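Local coordinates for protein nucleoside phosphorylase, putative (Trypanosoma brucei, PDB 3BJE) that catalyses, as a homodimer, the phosphorolysis of uridine to uracil and ribose 1-phosphate, and binds calcium, at residues 32-37 with 104-109; 40-45 with 108-113; 44-49 with 141-146; 172-177 with 299-304. All coordinates share one frame; numbering follows the deposited sequence. Where two conformers were deposited one is given.

Contact 1: 32-37 with 104-109; sequences TLHLKC and LNEIHA. With R1P (1-O-phosphono-alpha-D-ribofuranose), chain E.
His34 and Glu106 cross at about a right angle; the imidazole and carboxylate planes are 24° apart, and the carboxylate meets the ring at its edge, OE2 lying close to the ring plane. His34 ND1 donates to Glu106 OE2 at 2.8 Å, the acceptor being approached on its syn side. At the far edge of the ring, His34 NE2 shares a 2.7 Å hydrogen bond with O5 of the ribose 1-phosphate in chain E, which is also hydrogen-bonded by Thr148 and Glu294 of the second subunit. The histidine thus reaches across the dimer interface into its partner's pocket.

The extended Glu106 chain (chi2 -177°) carries its carboxylate to the loop backbone, where OE1 accepts from Leu35 N at 2.8 Å and from His34 N at 3.0 Å. OE2 has a further partner, Tyr251 OH of the second subunit. Thr32 crosses the glutamate stem obliquely, its CB 3.7 Å from Glu106 CB, while its OG1 bonds to Leu35 O at 2.6 Å, a side-chain to backbone bond within the loop.

Beyond the carboxylate, Leu35 CD2 rests on Ile107 CG1 at 4.0 Å. The loop thereby packs on helix 97-112, whose Ile107 also packs on Ile46 and Phe48 of strand 45-49.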
# COMPACT_ATOMS: atom_id res chain seq x y z
N THR A 32 10.03 -16.62 1.81
CA THR A 32 9.36 -15.61 2.61
C THR A 32 7.85 -15.58 2.27
O THR A 32 7.39 -16.27 1.34
CB THR A 32 10.04 -14.23 2.45
OG1 THR A 32 10.49 -14.03 1.11
CG2 THR A 32 11.24 -14.15 3.38
N LEU A 33 7.09 -14.81 3.03
CA LEU A 33 5.63 -14.89 3.01
C LEU A 33 4.96 -14.28 1.78
O LEU A 33 3.98 -14.83 1.27
CB LEU A 33 5.06 -14.24 4.26
CG LEU A 33 3.58 -14.36 4.54
CD1 LEU A 33 3.15 -15.84 4.58
CD2 LEU A 33 3.27 -13.68 5.87
N HIS A 34 5.46 -13.14 1.32
CA HIS A 34 4.84 -12.42 0.20
C HIS A 34 5.66 -12.56 -1.07
O HIS A 34 5.13 -12.92 -2.12
CB HIS A 34 4.66 -10.93 0.55
CG HIS A 34 3.79 -10.71 1.75
ND1 HIS A 34 4.27 -10.69 3.04
CD2 HIS A 34 2.45 -10.52 1.84
CE1 HIS A 34 3.26 -10.53 3.88
NE2 HIS A 34 2.15 -10.41 3.17
N LEU A 35 6.94 -12.25 -0.96
CA LEU A 35 7.92 -12.50 -2.01
C LEU A 35 8.31 -13.98 -1.94
O LEU A 35 8.94 -14.42 -0.98
CB LEU A 35 9.13 -11.59 -1.80
CG LEU A 35 10.34 -11.87 -2.68
CD1 LEU A 35 10.05 -11.61 -4.20
CD2 LEU A 35 11.52 -11.06 -2.17
N LYS A 36 7.89 -14.74 -2.94
CA LYS A 36 8.06 -16.19 -2.91
C LYS A 36 9.36 -16.61 -3.57
O LYS A 36 9.39 -17.33 -4.57
CB LYS A 36 6.84 -16.86 -3.55
CG LYS A 36 5.56 -16.63 -2.77
CD LYS A 36 5.67 -17.18 -1.35
CE LYS A 36 4.32 -17.42 -0.72
NZ LYS A 36 4.49 -17.82 0.71
N CYS A 37 10.44 -16.15 -2.96
CA CYS A 37 11.79 -16.30 -3.47
C CYS A 37 12.64 -16.93 -2.38
O CYS A 37 12.40 -16.68 -1.20
CB CYS A 37 12.33 -14.93 -3.85
SG CYS A 37 13.94 -14.92 -4.60
N LEU A 104 11.12 -5.22 1.37
CA LEU A 104 12.47 -5.00 1.92
C LEU A 104 12.75 -5.85 3.16
O LEU A 104 13.89 -6.32 3.33
CB LEU A 104 12.76 -3.53 2.20
CG LEU A 104 13.12 -2.69 0.97
CD1 LEU A 104 13.27 -1.24 1.42
CD2 LEU A 104 14.37 -3.19 0.26
N ASN A 105 11.77 -6.05 4.05
CA ASN A 105 11.97 -6.96 5.19
C ASN A 105 12.28 -8.38 4.71
O ASN A 105 13.16 -9.05 5.26
CB ASN A 105 10.73 -6.98 6.08
CG ASN A 105 10.79 -5.95 7.17
OD1 ASN A 105 11.28 -6.25 8.26
ND2 ASN A 105 10.33 -4.73 6.89
N GLU A 106 11.57 -8.81 3.68
CA GLU A 106 11.74 -10.16 3.18
C GLU A 106 13.07 -10.32 2.42
O GLU A 106 13.74 -11.34 2.61
CB GLU A 106 10.50 -10.60 2.39
CG GLU A 106 9.29 -10.63 3.31
CD GLU A 106 8.01 -11.11 2.67
OE1 GLU A 106 8.00 -11.46 1.48
OE2 GLU A 106 6.98 -11.14 3.38
N ILE A 107 13.45 -9.32 1.64
CA ILE A 107 14.80 -9.30 1.03
C ILE A 107 15.89 -9.36 2.12
O ILE A 107 16.89 -10.08 2.00
CB ILE A 107 15.00 -8.07 0.11
CG1 ILE A 107 14.17 -8.22 -1.18
CG2 ILE A 107 16.50 -7.85 -0.20
CD1 ILE A 107 14.01 -6.90 -1.95
N HIS A 108 15.71 -8.56 3.18
CA HIS A 108 16.64 -8.58 4.32
C HIS A 108 16.82 -9.97 4.90
O HIS A 108 17.95 -10.42 5.07
CB HIS A 108 16.20 -7.58 5.39
CG HIS A 108 17.13 -7.49 6.55
ND1 HIS A 108 18.49 -7.37 6.40
CD2 HIS A 108 16.89 -7.49 7.89
CE1 HIS A 108 19.06 -7.33 7.60
NE2 HIS A 108 18.11 -7.40 8.52
N ALA A 109 15.70 -10.66 5.14
CA ALA A 109 15.75 -12.03 5.63
C ALA A 109 16.39 -13.00 4.61
O ALA A 109 17.21 -13.84 4.97
CB ALA A 109 14.33 -12.51 6.04
C5 R1P E . -0.82 -9.02 4.35
O5 R1P E . -0.39 -10.37 4.15
C4 R1P E . -2.18 -8.83 3.69
O4 R1P E . -3.15 -9.77 4.18
C1 R1P E . -4.26 -9.13 4.82
C2 R1P E . -3.67 -7.76 5.17
O2 R1P E . -4.66 -6.75 5.47
C3 R1P E . -2.78 -7.46 3.97
O3 R1P E . -3.52 -7.03 2.82
O1 R1P E . -5.49 -9.14 4.03
P R1P E . -5.79 -9.93 2.64
O1P R1P E . -4.78 -9.20 1.72
O2P R1P E . -7.23 -9.63 2.28
O3P R1P E . -5.51 -11.37 2.95

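Contact 2: 40-45 with 108-113; sequences DELADR and HALKEY
Lys111 ties the end of helix 97-112 to residues 42-44, the loop that leads into strand 45-49 of the nucleoside phosphorylase fold. Two acceptors on this loop share the ammonium group. Leu42 O receives a hydrogen bond from Lys111 NZ at 2.7 Å, the nitrogen standing above the carbonyl plane, 40° out of it. Asp44 OD1 meets the same NZ, also at 2.7 Å, nearly in line with its C-O bond, and adds the charge pairing of a salt bridge. One end of the lysine thus satisfies both a backbone carbonyl and a carboxylate oxygen.

The lysine chain bends at chi2 (-76°), which turns CD away from an extended course, and then runs straight to NZ. On the way, its CE comes within 3.9 Å of Leu42 CG, so the aliphatic part packs where the polar tip bonds. Leu42 itself crosses Leu110 at about a right angle.

Other polar groups of the two segments are met by neighbours: Ala43 N by Thr89 OG1 of strand 86-92, Leu110 O by Ser39 OG, and Lys111 O by Arg121 NE. Glu112 N and Tyr113 N still bond to His108 O and Ala109 O in the helical pattern. The apolar side of the contact closes with Leu42 CD2 3.9 Å from Leu110 CB.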
# COMPACT_ATOMS: atom_id res chain seq x y z
N ASP A 40 18.87 -18.43 -2.48
CA ASP A 40 19.77 -18.67 -3.59
C ASP A 40 19.21 -18.25 -4.95
O ASP A 40 19.90 -18.36 -5.96
CB ASP A 40 20.30 -20.13 -3.62
CG ASP A 40 19.24 -21.17 -3.97
OD1 ASP A 40 18.05 -20.86 -4.17
OD2 ASP A 40 19.62 -22.37 -4.02
N GLU A 41 17.97 -17.77 -4.95
CA GLU A 41 17.31 -17.28 -6.16
C GLU A 41 17.32 -15.77 -6.32
O GLU A 41 16.87 -15.28 -7.33
CB GLU A 41 15.86 -17.73 -6.19
CG GLU A 41 15.72 -19.22 -6.27
CD GLU A 41 14.28 -19.68 -6.21
OE1 GLU A 41 13.47 -19.05 -5.50
OE2 GLU A 41 13.98 -20.70 -6.87
N LEU A 42 17.81 -15.05 -5.31
CA LEU A 42 17.74 -13.60 -5.29
C LEU A 42 19.14 -13.01 -5.52
O LEU A 42 20.07 -13.33 -4.78
CB LEU A 42 17.21 -13.15 -3.93
CG LEU A 42 17.09 -11.64 -3.69
CD1 LEU A 42 16.12 -11.05 -4.69
CD2 LEU A 42 16.65 -11.41 -2.24
N ALA A 43 19.27 -12.15 -6.52
CA ALA A 43 20.53 -11.46 -6.81
C ALA A 43 20.78 -10.31 -5.82
O ALA A 43 19.85 -9.83 -5.17
CB ALA A 43 20.53 -10.91 -8.24
N ASP A 44 22.03 -9.88 -5.71
CA ASP A 44 22.39 -8.70 -4.91
C ASP A 44 21.91 -7.40 -5.55
O ASP A 44 21.77 -6.38 -4.87
CB ASP A 44 23.91 -8.59 -4.74
CG ASP A 44 24.49 -9.69 -3.87
OD1 ASP A 44 23.74 -10.38 -3.17
OD2 ASP A 44 25.72 -9.85 -3.89
N ARG A 45 21.68 -7.45 -6.86
CA ARG A 45 21.25 -6.29 -7.63
C ARG A 45 19.79 -6.49 -8.04
O ARG A 45 19.46 -7.46 -8.71
CB ARG A 45 22.14 -6.11 -8.86
CG ARG A 45 23.53 -5.59 -8.55
CD ARG A 45 24.33 -5.38 -9.82
NE ARG A 45 25.65 -4.80 -9.57
CZ ARG A 45 26.70 -5.49 -9.11
NH1 ARG A 45 27.85 -4.87 -8.92
NH2 ARG A 45 26.60 -6.79 -8.84
N HIS A 108 15.71 -8.56 3.18
CA HIS A 108 16.64 -8.58 4.32
C HIS A 108 16.82 -9.97 4.90
O HIS A 108 17.95 -10.42 5.07
CB HIS A 108 16.20 -7.58 5.39
CG HIS A 108 17.13 -7.49 6.55
ND1 HIS A 108 18.49 -7.37 6.40
CD2 HIS A 108 16.89 -7.49 7.89
CE1 HIS A 108 19.06 -7.33 7.60
NE2 HIS A 108 18.11 -7.40 8.52
N ALA A 109 15.70 -10.66 5.14
CA ALA A 109 15.75 -12.03 5.63
C ALA A 109 16.39 -13.00 4.61
O ALA A 109 17.21 -13.84 4.97
CB ALA A 109 14.33 -12.51 6.04
N LEU A 110 16.02 -12.87 3.34
CA LEU A 110 16.62 -13.74 2.33
C LEU A 110 18.14 -13.58 2.22
O LEU A 110 18.87 -14.56 1.99
CB LEU A 110 15.95 -13.54 0.98
CG LEU A 110 14.51 -14.04 0.91
CD1 LEU A 110 13.89 -13.60 -0.40
CD2 LEU A 110 14.42 -15.55 1.04
N LYS A 111 18.62 -12.35 2.38
CA LYS A 111 20.06 -12.09 2.26
C LYS A 111 20.84 -12.34 3.54
O LYS A 111 22.01 -12.73 3.48
CB LYS A 111 20.29 -10.68 1.76
CG LYS A 111 19.97 -10.57 0.27
CD LYS A 111 21.06 -11.20 -0.61
CE LYS A 111 20.59 -11.39 -2.04
NZ LYS A 111 21.61 -12.06 -2.90
N GLU A 112 20.23 -12.09 4.69
CA GLU A 112 21.00 -12.07 5.95
C GLU A 112 20.55 -13.06 7.02
O GLU A 112 21.23 -13.22 8.04
CB GLU A 112 21.06 -10.66 6.50
CG GLU A 112 21.79 -9.69 5.60
CD GLU A 112 22.06 -8.36 6.26
OE1 GLU A 112 22.68 -8.34 7.36
OE2 GLU A 112 21.69 -7.32 5.67
N TYR A 113 19.43 -13.76 6.81
CA TYR A 113 19.07 -14.86 7.70
C TYR A 113 19.52 -16.17 7.07
O TYR A 113 19.05 -16.55 5.99
CB TYR A 113 17.58 -14.90 8.04
CG TYR A 113 17.26 -15.94 9.09
CD1 TYR A 113 17.67 -15.77 10.41
CD2 TYR A 113 16.60 -17.13 8.76
CE1 TYR A 113 17.40 -16.72 11.37
CE2 TYR A 113 16.33 -18.10 9.72
CZ TYR A 113 16.74 -17.88 11.02
OH TYR A 113 16.48 -18.83 11.98

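Contact 3: 44-49 with 141-146; sequences DRIIFV and MKIIRL. With R1P (1-O-phosphono-alpha-D-ribofuranose), chain C.
Strands 45-49 and 142-146 are parallel neighbours in the central beta-sheet of the nucleoside phosphorylase fold, and Ile46 with Ile143 and Phe48 with Arg145 are two of the pairs in register. The strand directions differ by 23°, and their axes approach to 4.5 Å. Five backbone hydrogen bonds form the ladder: Lys142 N to Asp44 O, Ile46 N to Lys142 O, Ile144 N to Ile46 O, Phe48 N to Ile144 O and Leu146 N to Phe48 O. Their N-H...O angles are at least 153°; the lowest is at Phe48 N, which also stands 38° out of the plane of the Ile144 carbonyl.

On the face bearing Ile46, Phe48 and Ile143, the CG2 methyl of Ile143 lies over the Phe48 ring, 3.8 Å from its centroid and offset toward the rim, a CH-pi contact. Ile46 CD1 meets Met141 CE at 3.8 Å, because the methionine chain, bent at chi2 and chi3, folds back toward strand 45-49. On the other face, Arg45 and Lys142 run side by side with their CG atoms 3.8 Å apart; Lys142 NZ bonds to Ser139 O. Helix 97-112 packs against the Phe48 face and helix 329-348 against the Ile47 and Ile144 face.

Arg145 extends from the sheet to the ribose 1-phosphate of chain C, donating hydrogen bonds from NH1 to O1 (2.9 Å) and from NH2 to O2P (2.8 Å). Glu294 and Glu292 pair with its NH1 and NE respectively, fixing the guanidinium from the protein side. Such a sheet, covered by helices and carrying the phosphate-binding arginine, is the framework of the nucleoside phosphorylase active site.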
# COMPACT_ATOMS: atom_id res chain seq x y z
N ASP A 44 22.03 -9.88 -5.71
CA ASP A 44 22.39 -8.70 -4.91
C ASP A 44 21.91 -7.40 -5.55
O ASP A 44 21.77 -6.38 -4.87
CB ASP A 44 23.91 -8.59 -4.74
CG ASP A 44 24.49 -9.69 -3.87
OD1 ASP A 44 23.74 -10.38 -3.17
OD2 ASP A 44 25.72 -9.85 -3.89
N ARG A 45 21.68 -7.45 -6.86
CA ARG A 45 21.25 -6.29 -7.63
C ARG A 45 19.79 -6.49 -8.04
O ARG A 45 19.46 -7.46 -8.71
CB ARG A 45 22.14 -6.11 -8.86
CG ARG A 45 23.53 -5.59 -8.55
CD ARG A 45 24.33 -5.38 -9.82
NE ARG A 45 25.65 -4.80 -9.57
CZ ARG A 45 26.70 -5.49 -9.11
NH1 ARG A 45 27.85 -4.87 -8.92
NH2 ARG A 45 26.60 -6.79 -8.84
N ILE A 46 18.94 -5.54 -7.64
CA ILE A 46 17.50 -5.66 -7.76
C ILE A 46 16.86 -4.42 -8.36
O ILE A 46 17.19 -3.30 -7.98
CB ILE A 46 16.86 -5.89 -6.35
CG1 ILE A 46 17.44 -7.16 -5.72
CG2 ILE A 46 15.33 -5.97 -6.42
CD1 ILE A 46 17.11 -7.37 -4.22
N ILE A 47 15.96 -4.63 -9.31
CA ILE A 47 15.08 -3.57 -9.78
C ILE A 47 13.69 -3.79 -9.20
O ILE A 47 13.16 -4.88 -9.32
CB ILE A 47 14.96 -3.55 -11.30
CG1 ILE A 47 16.31 -3.30 -11.93
CG2 ILE A 47 13.99 -2.45 -11.73
CD1 ILE A 47 16.31 -3.38 -13.44
N PHE A 48 13.13 -2.75 -8.58
CA PHE A 48 11.74 -2.75 -8.11
C PHE A 48 10.88 -2.08 -9.16
O PHE A 48 11.22 -1.01 -9.70
CB PHE A 48 11.58 -1.93 -6.83
CG PHE A 48 12.00 -2.61 -5.56
CD1 PHE A 48 12.18 -3.97 -5.44
CD2 PHE A 48 12.12 -1.83 -4.43
CE1 PHE A 48 12.53 -4.52 -4.21
CE2 PHE A 48 12.46 -2.37 -3.22
CZ PHE A 48 12.66 -3.71 -3.11
N VAL A 49 9.74 -2.68 -9.45
CA VAL A 49 8.70 -2.04 -10.25
C VAL A 49 7.41 -2.13 -9.48
O VAL A 49 7.21 -3.05 -8.73
CB VAL A 49 8.55 -2.71 -11.63
CG1 VAL A 49 9.83 -2.52 -12.44
CG2 VAL A 49 8.18 -4.20 -11.49
N MET A 141 24.39 -4.85 -1.71
CA MET A 141 23.02 -4.76 -2.18
C MET A 141 22.81 -3.44 -2.91
O MET A 141 23.08 -2.37 -2.35
CB MET A 141 22.05 -4.87 -1.01
CG MET A 141 22.16 -6.19 -0.23
SD MET A 141 21.81 -7.64 -1.27
CE MET A 141 20.17 -7.23 -1.90
N LYS A 142 22.31 -3.54 -4.13
CA LYS A 142 21.98 -2.39 -4.97
C LYS A 142 20.52 -2.55 -5.41
O LYS A 142 20.18 -3.52 -6.06
CB LYS A 142 22.86 -2.34 -6.22
CG LYS A 142 24.31 -2.77 -6.06
CD LYS A 142 25.11 -1.80 -5.27
CE LYS A 142 26.59 -2.20 -5.32
NZ LYS A 142 27.43 -1.21 -4.60
N ILE A 143 19.67 -1.59 -5.05
CA ILE A 143 18.24 -1.67 -5.31
C ILE A 143 17.77 -0.39 -5.99
O ILE A 143 17.93 0.70 -5.44
CB ILE A 143 17.46 -1.87 -3.99
CG1 ILE A 143 18.01 -3.10 -3.25
CG2 ILE A 143 15.93 -1.99 -4.25
CD1 ILE A 143 17.39 -3.36 -1.88
N ILE A 144 17.21 -0.51 -7.19
CA ILE A 144 16.70 0.65 -7.91
C ILE A 144 15.25 0.46 -8.32
O ILE A 144 14.91 -0.50 -8.98
CB ILE A 144 17.55 0.97 -9.17
CG1 ILE A 144 19.03 1.09 -8.79
CG2 ILE A 144 17.04 2.29 -9.87
CD1 ILE A 144 19.96 1.30 -9.97
N ARG A 145 14.42 1.41 -7.92
CA ARG A 145 13.05 1.46 -8.38
C ARG A 145 12.99 2.10 -9.75
O ARG A 145 13.58 3.15 -9.96
CB ARG A 145 12.20 2.27 -7.40
CG ARG A 145 10.86 2.71 -7.96
CD ARG A 145 9.93 3.18 -6.87
NE ARG A 145 8.86 4.04 -7.40
CZ ARG A 145 7.89 3.62 -8.22
NH1 ARG A 145 7.00 4.50 -8.65
NH2 ARG A 145 7.80 2.35 -8.63
N LEU A 146 12.31 1.45 -10.68
CA LEU A 146 11.98 2.04 -11.98
C LEU A 146 10.46 2.10 -12.05
O LEU A 146 9.78 1.08 -12.15
CB LEU A 146 12.55 1.23 -13.16
CG LEU A 146 12.09 1.69 -14.56
CD1 LEU A 146 12.33 3.20 -14.81
CD2 LEU A 146 12.76 0.87 -15.65
C5 R1P C . 0.12 4.40 -9.00
O5 R1P C . -0.53 4.44 -10.28
C4 R1P C . 1.39 3.58 -9.08
O4 R1P C . 2.23 4.01 -10.17
C1 R1P C . 3.51 4.44 -9.69
C2 R1P C . 3.23 4.82 -8.22
O2 R1P C . 4.38 4.95 -7.35
C3 R1P C . 2.24 3.72 -7.82
O3 R1P C . 2.88 2.46 -7.56
O1 R1P C . 4.57 3.45 -9.88
P R1P C . 4.52 2.06 -10.70
O1P R1P C . 3.50 1.29 -9.84
O2P R1P C . 5.94 1.52 -10.59
O3P R1P C . 4.02 2.30 -12.09

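Contact 4: 172-177 with 299-304; sequences NTSLYY and CYLSDM
Tyr177 of the loop after strand 161-169 and Leu301 of helix 295-305 cross at about a right angle, methyl against ring. Followed outward, the tyrosine first meets its neighbours at CB, which lies 3.9 Å from Tyr300 CE2 and 4.1 Å from Met304 SD. Next, CG comes 3.6 Å from Leu301 CD2. That methyl sits 3.5 Å above the ring plane, over its centre, and the remaining ring carbons all lie around it, making a well-centred CH-pi contact. CD1 also approaches Met304 SD, a Met-aromatic contact with the sulfur oblique to the ring. At the tip, OH leaves the segment pair and bonds to Glu101 and Asn105 of helix 97-112.

In the nucleoside phosphorylase fold this joins a short 3-10 turn, residues 173-176, to helix 295-305, with helix 97-112 beyond. The turn also reaches the second subunit, where Thr173 OG1 bonds to Ser248 O.

The backbone of Tyr177 is held as well. The Tyr300 hydroxyl donates to Tyr177 O at 2.7 Å, approaching from 36° out of the carbonyl plane. Over one face of the Tyr300 ring lies Ser174 CB, 3.9 Å from the centroid and shifted toward the rim; Ser174 OG lies 3.5 Å from Tyr300 CD2.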
# COMPACT_ATOMS: atom_id res chain seq x y z
N ASN A 172 3.61 7.50 6.32
CA ASN A 172 4.11 7.31 7.69
C ASN A 172 4.79 5.97 7.95
O ASN A 172 5.11 5.65 9.08
CB ASN A 172 3.03 7.59 8.75
CG ASN A 172 2.16 6.39 9.09
OD1 ASN A 172 2.10 5.42 8.33
ND2 ASN A 172 1.45 6.46 10.24
N THR A 173 5.10 5.23 6.90
CA THR A 173 5.58 3.87 7.09
C THR A 173 6.88 3.88 7.89
O THR A 173 7.04 3.12 8.86
CB THR A 173 5.70 3.16 5.74
OG1 THR A 173 4.37 2.91 5.27
CG2 THR A 173 6.48 1.83 5.86
N SER A 174 7.81 4.75 7.51
CA SER A 174 9.09 4.83 8.21
C SER A 174 8.99 5.43 9.61
O SER A 174 9.93 5.32 10.38
CB SER A 174 10.13 5.59 7.37
OG SER A 174 10.26 4.98 6.08
N LEU A 175 7.86 6.05 9.97
CA LEU A 175 7.70 6.49 11.35
C LEU A 175 7.73 5.34 12.36
O LEU A 175 7.96 5.58 13.53
CB LEU A 175 6.43 7.33 11.54
CG LEU A 175 6.30 8.68 10.84
CD1 LEU A 175 5.12 9.45 11.45
CD2 LEU A 175 7.56 9.52 10.89
N TYR A 176 7.51 4.11 11.89
CA TYR A 176 7.55 2.90 12.70
C TYR A 176 8.98 2.38 12.82
O TYR A 176 9.22 1.44 13.57
CB TYR A 176 6.56 1.86 12.14
CG TYR A 176 5.19 2.35 12.45
CD1 TYR A 176 4.62 2.11 13.68
CD2 TYR A 176 4.49 3.13 11.57
CE1 TYR A 176 3.38 2.64 14.03
CE2 TYR A 176 3.24 3.66 11.91
CZ TYR A 176 2.69 3.39 13.14
OH TYR A 176 1.48 3.94 13.49
N TYR A 177 9.92 3.04 12.14
CA TYR A 177 11.34 2.73 12.17
C TYR A 177 12.15 3.94 12.63
O TYR A 177 13.23 4.24 12.12
CB TYR A 177 11.80 2.28 10.79
CG TYR A 177 11.18 0.98 10.32
CD1 TYR A 177 11.91 -0.19 10.33
CD2 TYR A 177 9.86 0.93 9.88
CE1 TYR A 177 11.35 -1.38 9.92
CE2 TYR A 177 9.28 -0.26 9.48
CZ TYR A 177 10.04 -1.43 9.49
OH TYR A 177 9.52 -2.63 9.06
N CYS A 299 14.17 4.42 0.07
CA CYS A 299 15.38 5.10 0.47
C CYS A 299 15.68 4.95 1.98
O CYS A 299 16.80 4.66 2.39
CB CYS A 299 15.31 6.57 0.09
SG CYS A 299 15.42 6.83 -1.70
N TYR A 300 14.66 5.20 2.79
CA TYR A 300 14.84 5.18 4.24
C TYR A 300 15.19 3.80 4.79
O TYR A 300 16.14 3.64 5.56
CB TYR A 300 13.59 5.71 4.94
CG TYR A 300 13.78 5.85 6.44
CD1 TYR A 300 14.21 7.04 7.01
CD2 TYR A 300 13.56 4.77 7.28
CE1 TYR A 300 14.41 7.14 8.38
CE2 TYR A 300 13.74 4.86 8.65
CZ TYR A 300 14.18 6.05 9.20
OH TYR A 300 14.37 6.16 10.55
N LEU A 301 14.39 2.81 4.42
CA LEU A 301 14.58 1.47 4.96
C LEU A 301 15.87 0.84 4.38
O LEU A 301 16.59 0.17 5.11
CB LEU A 301 13.37 0.62 4.63
CG LEU A 301 12.07 1.04 5.33
CD1 LEU A 301 10.90 0.17 4.88
CD2 LEU A 301 12.18 0.93 6.84
N SER A 302 16.18 1.11 3.10
CA SER A 302 17.44 0.59 2.52
C SER A 302 18.64 1.21 3.23
O SER A 302 19.59 0.49 3.61
CB SER A 302 17.51 0.82 1.00
OG SER A 302 16.49 0.12 0.33
N ASP A 303 18.61 2.53 3.42
CA ASP A 303 19.71 3.19 4.09
C ASP A 303 19.87 2.65 5.50
O ASP A 303 21.00 2.45 5.96
CB ASP A 303 19.53 4.71 4.09
CG ASP A 303 20.53 5.40 4.98
OD1 ASP A 303 21.67 5.64 4.52
OD2 ASP A 303 20.19 5.65 6.16
N MET A 304 18.76 2.42 6.18
CA MET A 304 18.79 1.86 7.53
C MET A 304 19.54 0.52 7.57
O MET A 304 20.28 0.26 8.52
CB MET A 304 17.37 1.73 8.10
CG MET A 304 17.30 1.04 9.46
SD MET A 304 15.70 1.34 10.21
CE MET A 304 16.03 2.97 10.89

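Helix 97-112 touches all four contacts: contacts 1 and 2 share its His108 and Ala109, with centres about 8 Å apart, and its Leu104 packs on Phe48 and Ile143 of contact 3 and on Leu301 of contact 4. Contacts 2 and 3 start from the same chain segment, sharing Asp44 and Arg45, with about 12 Å between centres. Contacts 1 and 3 alternate along the chain, whereas contact 4 opens only after the others have closed, its centre about 16 Å from those of contacts 1 and 3. The helix thus bridges the parallel strands to the second subunit's surface, and contacts 1 and 3 supply residues to two different ribose 1-phosphate sites of the dimer.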